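Local coordinates for heme-binding protein A / AI-2 binding protein A (Helicobacter pylori SS1, PDB 6OFQ) that binds peptides in the periplasm, among them STSA, and probably delivers them to an ABC transporter, at residues L510-T518 with R525-K533. Numbering follows the deposited sequence.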
# COMPACT_ATOMS: atom_id res chain seq x y z
N LEU A 510 7.35 18.28 13.77
CA LEU A 510 8.09 19.45 14.23
C LEU A 510 8.70 20.27 13.09
O LEU A 510 9.09 19.69 12.06
CB LEU A 510 9.17 19.05 15.26
CG LEU A 510 8.71 18.25 16.44
CD1 LEU A 510 9.87 17.80 17.29
CD2 LEU A 510 7.74 19.01 17.33
N SER A 511 8.74 21.59 13.27
CA SER A 511 9.31 22.48 12.25
C SER A 511 10.75 22.17 11.88
O SER A 511 11.13 22.35 10.72
CB SER A 511 9.19 23.95 12.67
OG SER A 511 9.88 24.15 13.89
N LYS A 512 11.52 21.63 12.84
CA LYS A 512 12.92 21.29 12.57
C LYS A 512 13.05 20.10 11.63
O LYS A 512 14.12 19.85 11.12
CB LYS A 512 13.69 20.89 13.86
CG LYS A 512 13.26 19.58 14.52
CD LYS A 512 14.02 18.99 15.74
CE LYS A 512 13.45 19.64 16.97
NZ LYS A 512 14.22 19.25 18.20
N VAL A 513 12.01 19.30 11.45
CA VAL A 513 12.09 18.12 10.57
C VAL A 513 11.82 18.59 9.13
O VAL A 513 10.73 19.08 8.84
CB VAL A 513 11.10 17.01 11.00
CG1 VAL A 513 11.14 15.85 10.00
CG2 VAL A 513 11.39 16.56 12.42
N LYS A 514 12.84 18.43 8.30
CA LYS A 514 12.81 18.88 6.92
C LYS A 514 13.02 17.71 5.99
O LYS A 514 13.56 16.68 6.38
CB LYS A 514 13.99 19.80 6.65
CG LYS A 514 14.06 21.03 7.53
CD LYS A 514 12.83 21.87 7.39
CE LYS A 514 13.00 23.11 8.27
NZ LYS A 514 11.94 24.07 7.88
N GLY A 515 12.56 17.90 4.74
CA GLY A 515 12.86 16.92 3.71
C GLY A 515 11.82 15.84 3.52
O GLY A 515 11.90 15.11 2.52
N TYR A 516 10.95 15.66 4.50
CA TYR A 516 9.88 14.69 4.31
C TYR A 516 8.93 15.23 3.24
O TYR A 516 8.66 16.43 3.23
CB TYR A 516 9.13 14.47 5.61
CG TYR A 516 8.03 13.42 5.56
CD1 TYR A 516 8.34 12.07 5.69
CD2 TYR A 516 6.72 13.76 5.30
CE1 TYR A 516 7.36 11.11 5.71
CE2 TYR A 516 5.72 12.80 5.30
CZ TYR A 516 6.07 11.48 5.44
OH TYR A 516 5.10 10.48 5.42
N LYS A 517 8.36 14.32 2.47
CA LYS A 517 7.42 14.74 1.41
C LYS A 517 6.18 13.86 1.50
O LYS A 517 6.27 12.64 1.56
CB LYS A 517 8.11 14.69 0.04
CG LYS A 517 9.02 15.88 -0.20
CD LYS A 517 9.74 15.91 -1.52
CE LYS A 517 10.53 17.19 -1.68
NZ LYS A 517 11.18 17.78 -0.49
N THR A 518 5.01 14.49 1.43
CA THR A 518 3.76 13.75 1.42
C THR A 518 3.38 13.31 -0.04
O THR A 518 2.47 12.52 -0.22
CB THR A 518 2.55 14.57 1.96
OG1 THR A 518 2.43 15.76 1.15
CG2 THR A 518 2.73 14.86 3.42
N ARG A 525 10.10 6.53 3.15
CA ARG A 525 11.56 6.42 3.09
C ARG A 525 12.13 7.68 3.73
O ARG A 525 11.66 8.80 3.46
CB ARG A 525 12.00 6.36 1.64
CG ARG A 525 11.66 5.02 1.03
CD ARG A 525 11.94 4.98 -0.46
NE ARG A 525 11.05 5.89 -1.18
CZ ARG A 525 11.30 6.35 -2.38
NH1 ARG A 525 12.42 6.07 -3.00
NH2 ARG A 525 10.37 7.09 -2.96
N PHE A 526 13.09 7.52 4.66
CA PHE A 526 13.61 8.64 5.45
C PHE A 526 14.96 9.13 4.98
O PHE A 526 15.53 9.98 5.62
CB PHE A 526 13.69 8.23 6.94
CG PHE A 526 12.36 7.80 7.49
CD1 PHE A 526 11.26 8.65 7.49
CD2 PHE A 526 12.20 6.53 7.99
CE1 PHE A 526 9.99 8.23 7.88
CE2 PHE A 526 10.95 6.13 8.47
CZ PHE A 526 9.86 6.98 8.43
N PHE A 527 15.54 8.60 3.90
CA PHE A 527 16.87 9.00 3.45
C PHE A 527 17.06 10.47 3.15
O PHE A 527 18.21 10.91 3.18
CB PHE A 527 17.42 8.06 2.36
CG PHE A 527 16.69 7.98 1.02
CD1 PHE A 527 15.37 8.35 0.76
CD2 PHE A 527 17.39 7.37 -0.00
CE1 PHE A 527 14.77 8.16 -0.50
CE2 PHE A 527 16.81 7.15 -1.24
CZ PHE A 527 15.51 7.55 -1.50
N LYS A 528 16.00 11.21 2.80
CA LYS A 528 16.11 12.66 2.47
C LYS A 528 15.72 13.53 3.64
O LYS A 528 15.77 14.74 3.56
CB LYS A 528 15.30 13.04 1.23
CG LYS A 528 15.46 12.10 0.05
CD LYS A 528 16.93 11.94 -0.36
CE LYS A 528 17.06 10.99 -1.54
NZ LYS A 528 18.46 10.75 -1.93
N VAL A 529 15.29 12.92 4.76
CA VAL A 529 14.81 13.72 5.91
C VAL A 529 16.01 14.19 6.73
O VAL A 529 16.96 13.44 6.92
CB VAL A 529 13.85 12.88 6.79
CG1 VAL A 529 13.37 13.69 8.00
CG2 VAL A 529 12.65 12.55 5.93
N TYR A 530 15.97 15.43 7.22
CA TYR A 530 17.07 15.89 8.06
C TYR A 530 16.49 16.82 9.09
O TYR A 530 15.32 17.26 9.03
CB TYR A 530 18.17 16.61 7.24
CG TYR A 530 17.75 17.86 6.52
CD1 TYR A 530 17.12 17.82 5.27
CD2 TYR A 530 17.89 19.11 7.09
CE1 TYR A 530 16.71 18.96 4.61
CE2 TYR A 530 17.51 20.24 6.42
CZ TYR A 530 16.95 20.20 5.15
OH TYR A 530 16.59 21.36 4.47
N LEU A 531 17.33 17.08 10.10
CA LEU A 531 16.96 18.00 11.16
C LEU A 531 17.70 19.31 11.02
O LEU A 531 18.92 19.32 10.84
CB LEU A 531 17.30 17.34 12.50
CG LEU A 531 16.74 15.94 12.73
CD1 LEU A 531 17.10 15.43 14.15
CD2 LEU A 531 15.24 15.89 12.46
N GLU A 532 16.94 20.40 11.04
CA GLU A 532 17.48 21.69 10.69
C GLU A 532 18.38 22.12 11.83
O GLU A 532 18.02 21.96 12.99
CB GLU A 532 16.40 22.72 10.50
CG GLU A 532 17.15 23.95 10.03
CD GLU A 532 16.22 24.92 9.36
OE1 GLU A 532 15.41 25.47 10.15
OE2 GLU A 532 16.35 25.02 8.12
N LYS A 533 19.58 22.60 11.49
CA LYS A 533 20.46 23.09 12.56
C LYS A 533 21.08 24.43 12.18
O LYS A 533 21.12 25.22 13.13
CB LYS A 533 21.64 22.16 12.84
CG LYS A 533 21.31 20.70 13.04
CD LYS A 533 22.45 19.90 12.45
CE LYS A 533 22.22 18.41 12.50
NZ LYS A 533 21.04 17.86 11.80
OXT LYS A 533 21.49 24.64 11.02
O HOH W 1 12.81 26.31 9.90
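A short two-stranded antiparallel sheet at the C-terminus pairs strand 513-514 with strand 530-531, the last strand of this periplasmic binding protein. Lys514 and Tyr530 form the hydrogen-bonded pair: Lys514 N reaches Tyr530 O at 2.8 Å with an almost straight N-H...O angle of 171°, and Tyr530 N returns a bond of 2.8 Å to Lys514 O. Two residues further along, past the non-hydrogen-bonded pair Val513-Leu531, Glu532 N hydrogen-bonds to Lys512 O in the plane of that carbonyl.

The same Lys514-Tyr530 pair also meets through its side chains. With chi1 at 61°, Tyr530 CG stands between its own backbone N and carbonyl carbon, which turns one ring face to Lys514; Lys514 CB sits over that face, 3.5 Å from the ring centroid, in a CH-pi contact. Lys514 then bends at chi2 and carries its amine toward Glu532. Lys514 NZ and Glu532 OE1 stay 4.4 Å apart, too far for a salt bridge, but one water accepts from the amine and donates to the carboxylate.

On the face turned away from Lys514 and Tyr530, Val513 sends CG2 alongside Leu531 CD2 at 3.9 Å, while CG1 packs against Val529 CG1 at 3.7 Å, just before the strand. At Gly515, CA comes within 3.6 Å of Lys528 O, where the backbones run close. Val529 CG2 fits at the edge of the Tyr516 ring, whose hydroxyl bonds to Asn524.

Strand 497-510 leads into the pair through a type I turn and touches Tyr516 through Val507; Leu531 packs on Met264, and Tyr530 meets Tyr239 edge-to-face.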